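Local coordinates for protein deacetylase EF_0837 (Enterococcus faecalis, PDB 2ICS) that uses a pair of zinc ions to deacetylate acetyl-(R)-mandelate, though with very low efficiency in vitro, at residues A[56-61]-A[269-274]. Numbering follows the deposited sequence.
Sequences WIDDHV and ISTDIY. With ZN (zinc ion), chain B.
His60 and Asp272 both swing CG anti to the backbone N (chi1 -172° and 178°), and their side chains run side by side in the same direction, toward one zinc ion of the binuclear centre in this amidohydrolase TIM barrel, with the ring and carboxylate planes 47° apart. His60, near the end of strand 51-61 and the first histidine of the metal-binding HxH motif, ligates the metal through NE2 at 2.2 Å, and Asp272, from the loop before helix 275-279, does so through OD1. NE2 and OD1 come within 3.0 Å because both bind the metal, not because they are hydrogen-bonded. Water 2, His62 and the carboxylated Lys154, which bridges to the second zinc, complete the site. Asp272 CB lies over one face of the imidazole, offset toward its rim, in a CH-pi contact 3.8 Å from the ring centroid. The far nitrogen of the ring, ND1, is hydrogen-bonded to Thr210 OG1, so both ends of the imidazole are held. The backbone ties the two ligands together as well: Asp272 N donates to His60 O at 2.8 Å.

Away from the zinc, the buried carboxylate of Asp58 grips Thr271 with both oxygens. OD1 accepts Thr271 N at 3.1 Å and OD2 accepts Thr271 OG1 at 2.6 Å, each on its syn side. This two-point clasp fixes the residue immediately before the ligand Asp272. Ser270 CB packs against both Asp58 OD1 and Asp59 OD1, while its OG is hydrogen-bonded to Asp243 OD2 and Gly245 N. On the flank, Val61 CG2 meets Ile273 CG2 in an apolar contact. At the Ile57 and Ile269 end of the contact, water 1 joins the two backbones, donating to Ile57 O and to Ile269 O and accepting from Asp59 N at 2.9 Å.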
loop_
_atom_site.group_PDB
_atom_site.type_symbol
_atom_site.label_atom_id
_atom_site.label_comp_id
_atom_site.label_asym_id
_atom_site.label_seq_id
_atom_site.Cartn_x
_atom_site.Cartn_y
_atom_site.Cartn_z
ATOM N N TRP A 56 -1.107 -1.092 -10.391
ATOM C CA TRP A 56 -0.767 -1.509 -9.035
ATOM C C TRP A 56 -0.783 -0.315 -8.092
ATOM O O TRP A 56 -0.423 0.793 -8.481
ATOM C CB TRP A 56 0.608 -2.179 -9.004
ATOM C CG TRP A 56 0.717 -3.422 -9.844
ATOM C CD1 TRP A 56 -0.311 -4.142 -10.397
ATOM C CD2 TRP A 56 1.927 -4.113 -10.199
ATOM N NE1 TRP A 56 0.188 -5.239 -11.072
ATOM C CE2 TRP A 56 1.556 -5.244 -10.967
ATOM C CE3 TRP A 56 3.289 -3.884 -9.944
ATOM C CZ2 TRP A 56 2.498 -6.145 -11.484
ATOM C CZ3 TRP A 56 4.231 -4.781 -10.458
ATOM C CH2 TRP A 56 3.825 -5.899 -11.221
ATOM N N ILE A 57 -1.200 -0.554 -6.851
ATOM C CA ILE A 57 -1.305 0.487 -5.834
ATOM C C ILE A 57 -0.575 0.086 -4.554
ATOM O O ILE A 57 -0.847 -0.973 -3.982
ATOM C CB ILE A 57 -2.795 0.757 -5.464
ATOM C CG1 ILE A 57 -3.592 1.155 -6.707
ATOM C CG2 ILE A 57 -2.886 1.854 -4.417
ATOM C CD1 ILE A 57 -5.120 1.201 -6.480
ATOM N N ASP A 58 0.341 0.942 -4.103
ATOM C CA ASP A 58 1.108 0.696 -2.880
ATOM C C ASP A 58 0.533 1.624 -1.813
ATOM O O ASP A 58 0.867 2.803 -1.792
ATOM C CB ASP A 58 2.580 1.039 -3.112
ATOM C CG ASP A 58 3.492 0.459 -2.050
ATOM O OD1 ASP A 58 3.010 0.169 -0.933
ATOM O OD2 ASP A 58 4.701 0.303 -2.332
ATOM N N ASP A 59 -0.313 1.106 -0.923
ATOM C CA ASP A 59 -0.930 1.967 0.085
ATOM C C ASP A 59 -0.127 2.281 1.348
ATOM O O ASP A 59 -0.685 2.751 2.337
ATOM C CB ASP A 59 -2.334 1.452 0.467
ATOM C CG ASP A 59 -2.300 0.168 1.271
ATOM O OD1 ASP A 59 -1.223 -0.196 1.791
ATOM O OD2 ASP A 59 -3.369 -0.468 1.391
ATOM N N HIS A 60 1.169 2.002 1.341
ATOM C CA HIS A 60 1.989 2.369 2.483
ATOM C C HIS A 60 3.346 2.762 1.928
ATOM O O HIS A 60 4.206 1.920 1.664
ATOM C CB HIS A 60 2.124 1.249 3.517
ATOM C CG HIS A 60 2.813 1.691 4.771
ATOM N ND1 HIS A 60 2.582 1.148 6.015
ATOM C CD2 HIS A 60 3.767 2.641 4.958
ATOM C CE1 HIS A 60 3.387 1.770 6.901
ATOM N NE2 HIS A 60 4.126 2.685 6.306
ATOM N N VAL A 61 3.526 4.068 1.778
ATOM C CA VAL A 61 4.739 4.619 1.203
ATOM C C VAL A 61 5.188 5.894 1.928
ATOM O O VAL A 61 4.438 6.472 2.707
ATOM C CB VAL A 61 4.455 4.930 -0.287
ATOM C CG1 VAL A 61 5.315 6.059 -0.777
ATOM C CG2 VAL A 61 4.650 3.678 -1.111
ATOM N N ILE A 269 -1.089 -5.866 0.201
ATOM C CA ILE A 269 0.358 -5.934 0.201
ATOM C C ILE A 269 0.937 -4.551 -0.078
ATOM O O ILE A 269 0.591 -3.911 -1.070
ATOM C CB ILE A 269 0.837 -6.943 -0.868
ATOM C CG1 ILE A 269 0.364 -8.347 -0.486
ATOM C CG2 ILE A 269 2.356 -6.912 -1.007
ATOM C CD1 ILE A 269 0.614 -9.373 -1.559
ATOM N N SER A 270 1.803 -4.090 0.819
ATOM C CA SER A 270 2.444 -2.783 0.687
ATOM C C SER A 270 3.906 -2.891 1.108
ATOM O O SER A 270 4.307 -3.857 1.759
ATOM C CB SER A 270 1.721 -1.732 1.533
ATOM O OG SER A 270 1.676 -2.119 2.893
ATOM N N THR A 271 4.685 -1.869 0.776
ATOM C CA THR A 271 6.120 -1.871 1.032
ATOM C C THR A 271 6.703 -1.107 2.211
ATOM O O THR A 271 7.746 -1.507 2.734
ATOM C CB THR A 271 6.859 -1.328 -0.190
ATOM O OG1 THR A 271 6.440 0.027 -0.412
ATOM C CG2 THR A 271 6.546 -2.163 -1.429
ATOM N N ASP A 272 6.046 -0.024 2.622
ATOM C CA ASP A 272 6.578 0.855 3.667
ATOM C C ASP A 272 7.990 1.202 3.201
ATOM O O ASP A 272 8.954 1.180 3.961
ATOM C CB ASP A 272 6.643 0.198 5.036
ATOM C CG ASP A 272 7.248 1.128 6.082
ATOM O OD1 ASP A 272 7.118 2.357 5.920
ATOM O OD2 ASP A 272 7.847 0.649 7.065
ATOM N N ILE A 273 8.079 1.518 1.919
ATOM C CA ILE A 273 9.334 1.841 1.264
ATOM C C ILE A 273 9.738 3.311 1.390
ATOM O O ILE A 273 8.896 4.206 1.485
ATOM C CB ILE A 273 9.221 1.496 -0.238
ATOM C CG1 ILE A 273 10.579 1.577 -0.922
ATOM C CG2 ILE A 273 8.247 2.471 -0.923
ATOM C CD1 ILE A 273 10.538 1.085 -2.365
ATOM N N TYR A 274 11.044 3.539 1.415
ATOM C CA TYR A 274 11.605 4.883 1.437
ATOM C C TYR A 274 13.001 4.670 0.860
ATOM O O TYR A 274 13.472 3.529 0.800
ATOM C CB TYR A 274 11.589 5.501 2.846
ATOM C CG TYR A 274 12.623 5.039 3.832
ATOM C CD1 TYR A 274 13.694 5.865 4.177
ATOM C CD2 TYR A 274 12.499 3.814 4.479
ATOM C CE1 TYR A 274 14.612 5.480 5.148
ATOM C CE2 TYR A 274 13.410 3.419 5.450
ATOM C CZ TYR A 274 14.463 4.255 5.781
ATOM O OH TYR A 274 15.363 3.869 6.748
HETATM ZN ZN ZN B . 5.893 3.731 7.174
HETATM O O HOH W 1 -1.081 -1.636 -1.601
HETATM O O HOH W 2 6.419 2.223 8.400
#